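Side-chain contacts in alanine racemase (Acinetobacter baumannii, PDB 4QHR), which belongs to the alanine racemase family and joins an N-terminal TIM-barrel domain to a C-terminal domain rich in beta strands, in an assembly of two chains: residues S301-A306 with S348-R353; E321-H326 with D330-A335; F82-M87 with I109-A114. One frame throughout, in Å; residues are numbered along the deposited sequence.

Contact 1: S301-A306 with S348-R353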
loop_
_atom_site.group_PDB
_atom_site.type_symbol
_atom_site.label_atom_id
_atom_site.label_comp_id
_atom_site.label_asym_id
_atom_site.label_seq_id
_atom_site.Cartn_x
_atom_site.Cartn_y
_atom_site.Cartn_z
ATOM N N SER A 301 -10.309 -8.139 -4.544
ATOM C CA SER A 301 -10.281 -7.186 -5.663
ATOM C C SER A 301 -9.794 -5.803 -5.168
ATOM O O SER A 301 -9.385 -5.654 -4.018
ATOM C CB SER A 301 -11.668 -7.139 -6.329
ATOM O OG SER A 301 -12.621 -6.562 -5.491
ATOM N N MET A 302 -9.819 -4.831 -6.059
ATOM C CA MET A 302 -9.330 -3.513 -5.709
ATOM C C MET A 302 -10.116 -2.940 -4.544
ATOM O O MET A 302 -9.511 -2.393 -3.668
ATOM C CB MET A 302 -9.333 -2.591 -6.915
ATOM C CG MET A 302 -8.560 -1.284 -6.665
ATOM S SD MET A 302 -8.386 -0.331 -8.188
ATOM C CE MET A 302 -7.283 -1.410 -9.107
ATOM N N ASP A 303 -11.460 -3.062 -4.580
ATOM C CA ASP A 303 -12.375 -2.397 -3.685
ATOM C C ASP A 303 -13.214 -3.279 -2.778
ATOM O O ASP A 303 -13.906 -2.772 -1.869
ATOM C CB ASP A 303 -13.362 -1.574 -4.503
ATOM C CG ASP A 303 -12.663 -0.646 -5.467
ATOM O OD1 ASP A 303 -11.629 -0.023 -5.177
ATOM O OD2 ASP A 303 -13.189 -0.540 -6.566
ATOM N N MET A 304 -13.138 -4.573 -2.961
ATOM C CA MET A 304 -14.039 -5.490 -2.267
ATOM C C MET A 304 -13.389 -6.840 -1.977
ATOM O O MET A 304 -12.500 -7.260 -2.728
ATOM C CB MET A 304 -15.239 -5.764 -3.137
ATOM C CG MET A 304 -16.263 -4.677 -3.142
ATOM S SD MET A 304 -17.583 -5.009 -4.342
ATOM C CE MET A 304 -16.853 -4.548 -5.910
ATOM N N ILE A 305 -13.840 -7.460 -0.884
ATOM C CA ILE A 305 -13.526 -8.850 -0.581
ATOM C C ILE A 305 -14.811 -9.607 -0.259
ATOM O O ILE A 305 -15.857 -9.003 0.107
ATOM C CB ILE A 305 -12.466 -9.026 0.585
ATOM C CG1 ILE A 305 -13.043 -8.603 1.940
ATOM C CG2 ILE A 305 -11.198 -8.303 0.271
ATOM C CD1 ILE A 305 -12.127 -8.746 3.145
ATOM N N ALA A 306 -14.722 -10.950 -0.374
ATOM C CA ALA A 306 -15.825 -11.821 0.006
ATOM C C ALA A 306 -15.419 -12.683 1.218
ATOM O O ALA A 306 -14.274 -13.143 1.299
ATOM C CB ALA A 306 -16.228 -12.695 -1.164
ATOM N N SER A 348 -3.380 2.504 1.718
ATOM C CA SER A 348 -3.492 3.620 0.844
ATOM C C SER A 348 -4.116 4.786 1.623
ATOM O O SER A 348 -4.456 4.664 2.800
ATOM C CB SER A 348 -4.380 3.242 -0.364
ATOM O OG SER A 348 -5.743 3.345 -0.036
ATOM N N SER A 349 -4.331 5.899 0.923
ATOM C CA SER A 349 -4.962 7.068 1.523
ATOM C C SER A 349 -6.494 6.936 1.561
ATOM O O SER A 349 -7.139 7.775 2.147
ATOM C CB SER A 349 -4.622 8.379 0.793
ATOM O OG SER A 349 -5.088 8.280 -0.553
ATOM N N ARG A 350 -7.078 5.884 1.003
ATOM C CA ARG A 350 -8.550 5.817 0.916
ATOM C C ARG A 350 -9.213 5.654 2.314
ATOM O O ARG A 350 -10.133 6.442 2.648
ATOM C CB ARG A 350 -8.988 4.741 -0.067
ATOM C CG ARG A 350 -10.501 4.676 -0.174
ATOM C CD ARG A 350 -10.890 4.170 -1.540
ATOM N NE ARG A 350 -10.552 2.752 -1.642
ATOM C CZ ARG A 350 -10.711 1.997 -2.717
ATOM N NH1 ARG A 350 -11.110 2.499 -3.858
ATOM N NH2 ARG A 350 -10.399 0.721 -2.644
ATOM N N PRO A 351 -8.755 4.685 3.139
ATOM C CA PRO A 351 -9.348 4.628 4.481
ATOM C C PRO A 351 -9.277 5.919 5.298
ATOM O O PRO A 351 -8.273 6.601 5.283
ATOM C CB PRO A 351 -8.548 3.492 5.168
ATOM C CG PRO A 351 -8.130 2.630 4.017
ATOM C CD PRO A 351 -7.769 3.611 2.960
ATOM N N VAL A 352 -10.341 6.223 6.035
ATOM C CA VAL A 352 -10.334 7.340 6.995
ATOM C C VAL A 352 -9.513 6.987 8.224
ATOM O O VAL A 352 -9.657 5.874 8.746
ATOM C CB VAL A 352 -11.782 7.735 7.407
ATOM C CG1 VAL A 352 -11.745 8.847 8.419
ATOM C CG2 VAL A 352 -12.521 8.209 6.171
ATOM N N ARG A 353 -8.637 7.904 8.662
ATOM C CA ARG A 353 -7.861 7.712 9.870
ATOM C C ARG A 353 -8.593 8.370 11.042
ATOM O O ARG A 353 -9.014 9.522 10.927
ATOM C CB ARG A 353 -6.484 8.328 9.762
ATOM C CG ARG A 353 -5.432 7.418 9.191
ATOM C CD ARG A 353 -5.716 6.962 7.766
ATOM N NE ARG A 353 -4.611 6.162 7.244
ATOM C CZ ARG A 353 -4.569 5.664 6.004
ATOM N NH1 ARG A 353 -5.581 5.861 5.136
ATOM N NH2 ARG A 353 -3.503 4.960 5.641
#
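An ion-pair cluster at the subunit interface is built around R350 and D303, in the C-terminal domain of this chain. The guanidinium of R350 is set end-on against a single carboxylate oxygen: NH1 and NH2 both donate to D303 OD1, each at 2.9 Å. The two bonds are not alike. NH2 lies on the anti lone pair of OD1, whereas NH1 reaches it from 46° above the carboxylate plane. The side chains cross at about a right angle, their flat groups are turned 63° against each other, and OD1 lies close to the guanidinium plane. Arginine suits this place because its planar head can spread several N-H groups among separate acceptors. Its CG stands anti to the backbone N (chi1 -179°) and the chain bends at chi3, which carries the head across to D303. NE pairs with D275, and NH1 also meets E62 of the second subunit, so three acids share one cation and probably stabilise its charge. R2 binds the backbone O of D303 and brings a second positive group near NE.

Local hydrogen bonds shape the backbone on both sides of the bridge. R350 N donates to S348 OG at 3.1 Å in an ST turn, a role to which the short serine hydroxyl is well fitted. R353 then clamps the same bend, its NH1 and NH2 converging on S348 O while NH1 also reaches P351 O. In the other segment, S301 OG donates to M304 O at 2.9 Å, fastening the loop that presents D303. The whole is a networked salt bridge of a dimer interface, linking loops that lead into strands 305-308 and 352-355 of the mixed sheet.

Contact 2: E321-H326 with D330-A335; sequences ELWGNH and DDVAEA
W323 and V332 bring a bent strand end up against a helix, with their CA atoms 7.3 Å apart. The chain turns a corner at L322, and L322 and W323 together face F236 in a classic beta bulge. Residues 330-335, by contrast, are regular helix, with E334 N bonded to D330 O and A335 N to D331 O.

V332 touches the loop with both of its methyls. CG2 comes down on the backbone, 3.5 Å from L322 O, while CG1 lies 4.2 Å from W323 CE3 and meets the indole obliquely. A beta-branched valine suits this spot, since its two branches can reach the peptide and the ring at once. W323 has CG between the backbone N and the carbonyl carbon (chi1 58°), which directs the indole toward V332; the two side chains cross at about a right angle.

The carboxylate of E321, just before the bulge, reaches past it to H326, tying the two ends of the turn together. H326 ND1 donates to E321 OE1 at 2.6 Å along an almost straight line (173°), in the plane of the imidazole and on the syn lone pair of the acid. E321 OE2 takes H326 N at 2.8 Å, and R327 N as well, so one carboxylate gathers three N-H groups. G324, with no side chain, lets OE2 sit close against the backbone.

V332 of helix 329-335 and W323 of the loop both meet L343 of helix 340-345, while L322 packs on V287 of strand 286-289 and the indole meets the F236 ring of strand 234-246.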
loop_
_atom_site.group_PDB
_atom_site.type_symbol
_atom_site.label_atom_id
_atom_site.label_comp_id
_atom_site.label_asym_id
_atom_site.label_seq_id
_atom_site.Cartn_x
_atom_site.Cartn_y
_atom_site.Cartn_z
ATOM N N GLU A 321 -13.460 -6.540 11.054
ATOM C CA GLU A 321 -12.099 -6.216 11.415
ATOM C C GLU A 321 -11.114 -6.962 10.532
ATOM O O GLU A 321 -11.092 -8.206 10.508
ATOM C CB GLU A 321 -11.843 -6.548 12.890
ATOM C CG GLU A 321 -10.385 -6.327 13.318
ATOM C CD GLU A 321 -10.185 -6.673 14.799
ATOM O OE1 GLU A 321 -11.126 -6.374 15.575
ATOM O OE2 GLU A 321 -9.152 -7.266 15.161
ATOM N N LEU A 322 -10.272 -6.215 9.817
ATOM C CA LEU A 322 -9.272 -6.825 8.953
ATOM C C LEU A 322 -8.026 -7.137 9.742
ATOM O O LEU A 322 -7.436 -8.197 9.593
ATOM C CB LEU A 322 -9.003 -5.933 7.772
ATOM C CG LEU A 322 -10.348 -5.661 7.112
ATOM C CD1 LEU A 322 -10.297 -4.327 6.471
ATOM C CD2 LEU A 322 -10.757 -6.824 6.216
ATOM N N TRP A 323 -7.640 -6.244 10.636
ATOM C CA TRP A 323 -6.749 -6.609 11.693
ATOM C C TRP A 323 -6.880 -5.628 12.809
ATOM O O TRP A 323 -7.425 -4.524 12.612
ATOM C CB TRP A 323 -5.307 -6.708 11.193
ATOM C CG TRP A 323 -4.690 -5.488 10.555
ATOM C CD1 TRP A 323 -4.184 -4.378 11.201
ATOM C CD2 TRP A 323 -4.367 -5.328 9.184
ATOM N NE1 TRP A 323 -3.617 -3.526 10.277
ATOM C CE2 TRP A 323 -3.729 -4.091 9.038
ATOM C CE3 TRP A 323 -4.600 -6.106 8.042
ATOM C CZ2 TRP A 323 -3.301 -3.613 7.797
ATOM C CZ3 TRP A 323 -4.171 -5.622 6.814
ATOM C CH2 TRP A 323 -3.513 -4.388 6.719
ATOM N N GLY A 324 -6.433 -6.038 13.995
ATOM C CA GLY A 324 -6.538 -5.225 15.203
ATOM C C GLY A 324 -6.362 -6.112 16.439
ATOM O O GLY A 324 -5.458 -6.916 16.501
ATOM N N ASN A 325 -7.218 -5.965 17.438
ATOM C CA ASN A 325 -7.059 -6.799 18.646
ATOM C C ASN A 325 -7.600 -8.243 18.521
ATOM O O ASN A 325 -7.240 -9.113 19.342
ATOM C CB ASN A 325 -7.743 -6.148 19.818
ATOM C CG ASN A 325 -7.020 -4.939 20.316
ATOM O OD1 ASN A 325 -7.466 -3.784 20.108
ATOM N ND2 ASN A 325 -5.918 -5.167 20.963
ATOM N N HIS A 326 -8.467 -8.494 17.537
ATOM C CA HIS A 326 -9.117 -9.807 17.394
ATOM C C HIS A 326 -8.545 -10.601 16.266
ATOM O O HIS A 326 -8.371 -11.805 16.437
ATOM C CB HIS A 326 -10.620 -9.626 17.240
ATOM C CG HIS A 326 -11.169 -8.701 18.269
ATOM N ND1 HIS A 326 -11.417 -7.383 18.000
ATOM C CD2 HIS A 326 -11.386 -8.865 19.592
ATOM C CE1 HIS A 326 -11.860 -6.784 19.099
ATOM N NE2 HIS A 326 -11.825 -7.662 20.089
ATOM N N ASP A 330 -0.015 -9.661 12.459
ATOM C CA ASP A 330 1.029 -10.663 12.088
ATOM C C ASP A 330 0.468 -12.014 11.588
ATOM O O ASP A 330 1.145 -12.724 10.857
ATOM C CB ASP A 330 2.029 -10.912 13.246
ATOM C CG ASP A 330 2.796 -9.691 13.597
ATOM O OD1 ASP A 330 3.527 -9.211 12.718
ATOM O OD2 ASP A 330 2.638 -9.211 14.735
ATOM N N ASP A 331 -0.746 -12.387 11.991
ATOM C CA ASP A 331 -1.387 -13.584 11.409
ATOM C C ASP A 331 -1.835 -13.298 9.964
ATOM O O ASP A 331 -1.691 -14.130 9.067
ATOM C CB ASP A 331 -2.562 -14.076 12.248
ATOM C CG ASP A 331 -2.143 -14.573 13.615
ATOM O OD1 ASP A 331 -1.000 -14.984 13.742
ATOM O OD2 ASP A 331 -2.929 -14.557 14.558
ATOM N N VAL A 332 -2.394 -12.114 9.734
ATOM C CA VAL A 332 -2.730 -11.705 8.357
ATOM C C VAL A 332 -1.468 -11.683 7.499
ATOM O O VAL A 332 -1.444 -12.232 6.369
ATOM C CB VAL A 332 -3.416 -10.312 8.280
ATOM C CG1 VAL A 332 -3.753 -10.004 6.865
ATOM C CG2 VAL A 332 -4.662 -10.285 9.117
ATOM N N ALA A 333 -0.402 -11.066 8.021
ATOM C CA ALA A 333 0.880 -11.111 7.298
ATOM C C ALA A 333 1.359 -12.520 6.902
ATOM O O ALA A 333 1.766 -12.766 5.764
ATOM C CB ALA A 333 1.962 -10.403 8.089
ATOM N N GLU A 334 1.322 -13.409 7.855
ATOM C CA GLU A 334 1.788 -14.770 7.622
ATOM C C GLU A 334 0.953 -15.440 6.528
ATOM O O GLU A 334 1.510 -16.042 5.627
ATOM C CB GLU A 334 1.761 -15.593 8.922
ATOM C CG GLU A 334 2.226 -17.027 8.698
ATOM C CD GLU A 334 1.746 -18.027 9.748
ATOM O OE1 GLU A 334 0.752 -17.782 10.466
ATOM O OE2 GLU A 334 2.354 -19.114 9.823
ATOM N N ALA A 335 -0.370 -15.253 6.540
ATOM C CA ALA A 335 -1.198 -15.766 5.444
ATOM C C ALA A 335 -0.900 -15.141 4.100
ATOM O O ALA A 335 -1.116 -15.748 3.063
ATOM C CB ALA A 335 -2.674 -15.619 5.773
#

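Contact 3: F82-M87 with I109-A114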
loop_
_atom_site.group_PDB
_atom_site.type_symbol
_atom_site.label_atom_id
_atom_site.label_comp_id
_atom_site.label_asym_id
_atom_site.label_seq_id
_atom_site.Cartn_x
_atom_site.Cartn_y
_atom_site.Cartn_z
ATOM N N PHE A 82 21.528 12.778 2.618
ATOM C CA PHE A 82 21.651 12.269 1.257
ATOM C C PHE A 82 22.343 13.278 0.329
ATOM O O PHE A 82 22.897 12.903 -0.689
ATOM C CB PHE A 82 20.245 11.844 0.722
ATOM C CG PHE A 82 19.577 10.823 1.591
ATOM C CD1 PHE A 82 18.822 11.223 2.670
ATOM C CD2 PHE A 82 19.774 9.438 1.375
ATOM C CE1 PHE A 82 18.243 10.285 3.510
ATOM C CE2 PHE A 82 19.180 8.498 2.184
ATOM C CZ PHE A 82 18.409 8.911 3.257
ATOM N N SER A 83 22.325 14.545 0.680
ATOM C CA SER A 83 23.025 15.576 -0.076
ATOM C C SER A 83 23.589 16.571 0.931
ATOM O O SER A 83 23.002 16.780 2.029
ATOM C CB SER A 83 22.073 16.226 -1.121
ATOM O OG SER A 83 20.984 16.910 -0.499
ATOM N N GLU A 84 24.694 17.237 0.578
ATOM C CA GLU A 84 25.341 18.164 1.538
ATOM C C GLU A 84 24.425 19.303 1.984
ATOM O O GLU A 84 24.465 19.726 3.152
ATOM C CB GLU A 84 26.641 18.743 1.000
ATOM C CG GLU A 84 27.410 19.496 2.068
ATOM C CD GLU A 84 28.549 20.282 1.498
ATOM O OE1 GLU A 84 29.027 19.936 0.381
ATOM O OE2 GLU A 84 28.967 21.247 2.182
ATOM N N ASP A 85 23.584 19.783 1.071
ATOM C CA ASP A 85 22.704 20.920 1.431
ATOM C C ASP A 85 21.701 20.605 2.537
ATOM O O ASP A 85 21.031 21.487 3.017
ATOM C CB ASP A 85 22.040 21.535 0.190
ATOM C CG ASP A 85 21.047 20.620 -0.483
ATOM O OD1 ASP A 85 20.774 19.487 -0.032
ATOM O OD2 ASP A 85 20.534 21.063 -1.559
ATOM N N GLU A 86 21.574 19.352 2.940
ATOM C CA GLU A 86 20.785 19.018 4.133
ATOM C C GLU A 86 21.469 19.352 5.422
ATOM O O GLU A 86 20.793 19.494 6.443
ATOM C CB GLU A 86 20.403 17.528 4.157
ATOM C CG GLU A 86 19.606 17.030 2.953
ATOM C CD GLU A 86 19.429 15.514 3.014
ATOM O OE1 GLU A 86 19.198 15.010 4.131
ATOM O OE2 GLU A 86 19.509 14.833 1.988
ATOM N N MET A 87 22.802 19.473 5.428
ATOM C CA MET A 87 23.527 19.742 6.662
ATOM C C MET A 87 23.096 21.004 7.435
ATOM O O MET A 87 22.901 20.904 8.654
ATOM C CB MET A 87 25.063 19.764 6.432
ATOM C CG MET A 87 25.636 18.373 6.128
ATOM S SD MET A 87 25.328 17.148 7.423
ATOM C CE MET A 87 26.214 17.904 8.763
ATOM N N ILE A 109 32.516 16.949 8.788
ATOM C CA ILE A 109 33.732 17.718 9.175
ATOM C C ILE A 109 33.679 19.128 8.622
ATOM O O ILE A 109 33.989 20.092 9.309
ATOM C CB ILE A 109 35.015 17.046 8.641
ATOM C CG1 ILE A 109 35.254 15.713 9.325
ATOM C CG2 ILE A 109 36.236 17.998 8.765
ATOM C CD1 ILE A 109 35.435 15.760 10.808
ATOM N N LYS A 110 33.273 19.240 7.379
ATOM C CA LYS A 110 33.041 20.522 6.770
ATOM C C LYS A 110 32.162 21.422 7.618
ATOM O O LYS A 110 32.463 22.608 7.709
ATOM C CB LYS A 110 32.446 20.363 5.378
ATOM C CG LYS A 110 32.271 21.658 4.593
ATOM C CD LYS A 110 32.619 21.501 3.104
ATOM C CE LYS A 110 32.338 22.790 2.318
ATOM N NZ LYS A 110 30.893 22.971 1.970
ATOM N N HIS A 111 31.086 20.886 8.215
ATOM C CA HIS A 111 30.174 21.662 9.065
ATOM C C HIS A 111 30.378 21.437 10.571
ATOM O O HIS A 111 29.479 21.680 11.358
ATOM C CB HIS A 111 28.716 21.351 8.706
ATOM C CG HIS A 111 28.362 21.736 7.310
ATOM N ND1 HIS A 111 28.595 20.906 6.239
ATOM C CD2 HIS A 111 27.848 22.877 6.802
ATOM C CE1 HIS A 111 28.214 21.509 5.126
ATOM N NE2 HIS A 111 27.749 22.702 5.442
ATOM N N LYS A 112 31.575 21.060 10.975
ATOM C CA LYS A 112 31.794 20.636 12.351
ATOM C C LYS A 112 31.515 21.712 13.407
ATOM O O LYS A 112 30.927 21.423 14.430
ATOM C CB LYS A 112 33.203 20.061 12.509
ATOM C CG LYS A 112 34.309 21.086 12.612
ATOM C CD LYS A 112 35.643 20.391 12.721
ATOM C CE LYS A 112 36.811 21.357 12.597
ATOM N NZ LYS A 112 37.917 20.675 11.842
ATOM N N GLN A 113 31.916 22.958 13.169
ATOM C CA GLN A 113 31.759 23.957 14.243
ATOM C C GLN A 113 30.288 24.204 14.621
ATOM O O GLN A 113 29.937 24.102 15.804
ATOM C CB GLN A 113 32.559 25.224 13.966
ATOM C CG GLN A 113 34.028 24.979 14.397
ATOM C CD GLN A 113 35.073 25.905 13.802
ATOM O OE1 GLN A 113 36.273 25.634 13.927
ATOM N NE2 GLN A 113 34.648 26.988 13.144
ATOM N N ALA A 114 29.444 24.456 13.632
ATOM C CA ALA A 114 28.015 24.655 13.881
ATOM C C ALA A 114 27.326 23.391 14.475
ATOM O O ALA A 114 26.550 23.470 15.408
ATOM C CB ALA A 114 27.332 25.080 12.596
#
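K110 and E84 form a short salt bridge, with NZ donating to E84 OE2 at 2.6 Å on the syn lone pair of the carboxylate. The lysine chain, bent at chi2 and chi4, crosses the glutamate at about a right angle. E84 has its CG anti to the backbone N (chi1 -170°) and runs extended from there; two such long chains can span the gap between the segments.

The same OE2 lies 3.1 Å from H111 CE1, near the imidazole plane, while the carboxylate is turned 72° to the ring. H111 ND1 is bonded to the backbone O of W107, which helps to fix the ring's rotation. A flat imidazole suits this place, offering an edge to the acid and a face to M87, whose CB makes a CH-pi contact 3.8 Å from the ring centroid and 13° off the normal. Methionine's flexible chain can turn away beyond CG to pack on V81 and L108. H111 marks the break between helices 102-110 and 112-117.

Farther out, E86 OE2 accepts F82 N and M1 N of the second subunit, which ties the loop that carries E84 to the dimer partner.

Chemically, one acidic oxygen serves a lysine ammonium and an imidazole C-H edge; such a carboxylate would tend to stay ionised and might favour a positive charge on H111, while M87 supplies the apolar side.

Overall arrangement
Along the chain contact 3 comes first, in the N-terminal, TIM-barrel domain, and both of its segments precede those of the other two. Contact 2 falls between the two segments of contact 1, both in the C-terminal domain. Their centres are 16 Å apart and they touch, I305 CD1 lying 3.9 Å from L322 CD2; both rest against strand 234-246 of the mixed sheet. Contact 3 lies about 43 Å from each of the others, centre to centre, where the start of helix 87-92 meets the junction of helices 102-110 and 112-117. Contacts 1 and 3 nevertheless both reach the second subunit, so each domain contributes to the dimer, whereas contact 2 stays within its own chain.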